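Local coordinates for protein 2-dehydro-3-deoxy-d-gluconate/2-dehydro-3-deoxy-phosphogluconate aldolase (Picrophilus torridus, PDB 4UXD) that is an aldolase of the dihydrodipicolinate synthetase family, built on a parallel beta/alpha barrel and assembled from four chains, at residues Ile234-His239 with Lys253-Pro258. Numbering follows the deposited sequence.
Sequences IVRLYH and KNDVIP
I234 to H239 and K253 to P258 belong to successive helices that cross at a steep angle, 133° between their N-to-C directions, with segment axes 10.2 Å from each other at closest approach. I234 and V256 bring the two backbones nearest, their CA atoms 6.6 Å apart. CG1 of V256, set anti to the backbone N, is met by the terminal CD1 of I234 at 3.6 Å, the two side chains crossing at about a right angle, while CG2 of V256 lies 4.3 Å from CD1 of L237. L212 of helix 212-217 touches both I234 and L237, and I234 also rests on I28 of barrel strand 27-31. R236 and D255, both partly exposed, form the polar side of the contact. The R236 chain bends at chi3 (-83°) and brings NH2 within 3.0 Å of OD2 of D255 in a nearly straight salt-bridge hydrogen bond. OD2 of D255 lies close to the guanidinium plane of R236, but NH2 approaches it from above the carboxylate plane, the group planes being 56° apart. This is the one direct bond; a water accepts from NH1 of R236 and donates to OD2 of D255, giving that oxygen a second donor. Direct and water-mediated bonds thus join the helices beside a buried aliphatic seam, and the positive guanidinium probably favours an ionised D255.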
# COMPACT_ATOMS: atom_id res chain seq x y z
N ILE A 234 -11.31 23.08 -19.24
CA ILE A 234 -12.01 21.82 -19.44
C ILE A 234 -13.22 21.95 -20.36
O ILE A 234 -13.50 21.03 -21.12
CB ILE A 234 -12.46 21.22 -18.10
CG1 ILE A 234 -11.29 20.51 -17.42
CG2 ILE A 234 -13.65 20.24 -18.27
CD1 ILE A 234 -10.81 19.26 -18.15
N VAL A 235 -13.94 23.06 -20.30
CA VAL A 235 -15.17 23.18 -21.09
C VAL A 235 -14.88 23.45 -22.58
O VAL A 235 -15.54 22.88 -23.46
CB VAL A 235 -16.09 24.27 -20.55
CG1 VAL A 235 -17.36 24.38 -21.41
CG2 VAL A 235 -16.45 23.96 -19.12
N ARG A 236 -13.92 24.33 -22.86
CA ARG A 236 -13.42 24.52 -24.22
C ARG A 236 -13.04 23.17 -24.81
O ARG A 236 -13.48 22.80 -25.89
CB ARG A 236 -12.22 25.47 -24.26
CG ARG A 236 -12.53 26.88 -23.75
CD ARG A 236 -11.43 27.89 -24.05
NE ARG A 236 -10.35 27.85 -23.08
CZ ARG A 236 -9.13 27.35 -23.30
NH1 ARG A 236 -8.79 26.83 -24.47
NH2 ARG A 236 -8.23 27.39 -22.31
N LEU A 237 -12.22 22.43 -24.06
CA LEU A 237 -11.76 21.10 -24.47
C LEU A 237 -12.89 20.22 -24.96
O LEU A 237 -12.84 19.69 -26.07
CB LEU A 237 -11.04 20.42 -23.31
CG LEU A 237 -10.43 19.05 -23.58
CD1 LEU A 237 -9.33 18.81 -22.58
CD2 LEU A 237 -11.44 17.90 -23.51
N TYR A 238 -13.92 20.06 -24.13
CA TYR A 238 -15.06 19.20 -24.45
C TYR A 238 -15.79 19.63 -25.72
O TYR A 238 -16.26 18.78 -26.48
CB TYR A 238 -16.04 19.17 -23.28
CG TYR A 238 -17.29 18.36 -23.53
CD1 TYR A 238 -18.41 18.93 -24.13
CD2 TYR A 238 -17.36 17.02 -23.16
CE1 TYR A 238 -19.55 18.18 -24.37
CE2 TYR A 238 -18.50 16.27 -23.39
CZ TYR A 238 -19.59 16.86 -23.99
OH TYR A 238 -20.73 16.11 -24.22
N HIS A 239 -15.90 20.93 -25.95
CA HIS A 239 -16.64 21.43 -27.11
C HIS A 239 -15.77 21.40 -28.36
O HIS A 239 -16.27 21.16 -29.46
CB HIS A 239 -17.17 22.84 -26.84
CG HIS A 239 -18.34 22.86 -25.91
ND1 HIS A 239 -19.62 23.20 -26.34
CD2 HIS A 239 -18.45 22.56 -24.60
CE1 HIS A 239 -20.45 23.11 -25.32
NE2 HIS A 239 -19.77 22.72 -24.25
N LYS A 253 -3.17 19.57 -22.82
CA LYS A 253 -1.74 19.46 -22.52
C LYS A 253 -1.16 20.79 -22.04
O LYS A 253 -0.34 20.81 -21.13
CB LYS A 253 -0.96 18.95 -23.74
CG LYS A 253 -1.05 19.84 -24.97
CD LYS A 253 -0.22 19.33 -26.13
CE LYS A 253 -0.85 18.10 -26.79
NZ LYS A 253 0.06 17.45 -27.79
N ASN A 254 -1.61 21.89 -22.62
CA ASN A 254 -1.05 23.20 -22.30
C ASN A 254 -1.80 23.94 -21.18
O ASN A 254 -1.22 24.78 -20.49
CB ASN A 254 -1.02 24.07 -23.55
CG ASN A 254 -0.24 23.43 -24.69
OD1 ASN A 254 -0.78 23.18 -25.77
ND2 ASN A 254 1.03 23.15 -24.45
N ASP A 255 -3.08 23.63 -21.00
CA ASP A 255 -3.92 24.38 -20.07
C ASP A 255 -4.29 23.57 -18.83
O ASP A 255 -3.88 23.89 -17.72
CB ASP A 255 -5.17 24.86 -20.78
CG ASP A 255 -4.85 25.59 -22.05
OD1 ASP A 255 -3.68 26.01 -22.19
OD2 ASP A 255 -5.75 25.76 -22.89
N VAL A 256 -5.06 22.50 -19.05
CA VAL A 256 -5.60 21.70 -17.96
C VAL A 256 -4.48 21.01 -17.16
O VAL A 256 -4.38 21.17 -15.93
CB VAL A 256 -6.58 20.63 -18.50
CG1 VAL A 256 -7.34 19.96 -17.36
CG2 VAL A 256 -7.57 21.25 -19.50
N ILE A 257 -3.65 20.24 -17.86
CA ILE A 257 -2.65 19.39 -17.23
C ILE A 257 -1.63 20.20 -16.44
O ILE A 257 -1.23 19.79 -15.36
CB ILE A 257 -1.92 18.50 -18.28
CG1 ILE A 257 -2.81 17.32 -18.66
CG2 ILE A 257 -0.57 17.97 -17.76
CD1 ILE A 257 -2.41 16.63 -19.92
N PRO A 258 -1.19 21.35 -16.99
CA PRO A 258 -0.25 22.15 -16.21
C PRO A 258 -0.91 22.80 -15.01
O PRO A 258 -0.27 22.94 -13.96
CB PRO A 258 0.24 23.19 -17.22
CG PRO A 258 0.05 22.53 -18.53
CD PRO A 258 -1.24 21.80 -18.39
O HOH W 1 -6.38 26.96 -25.21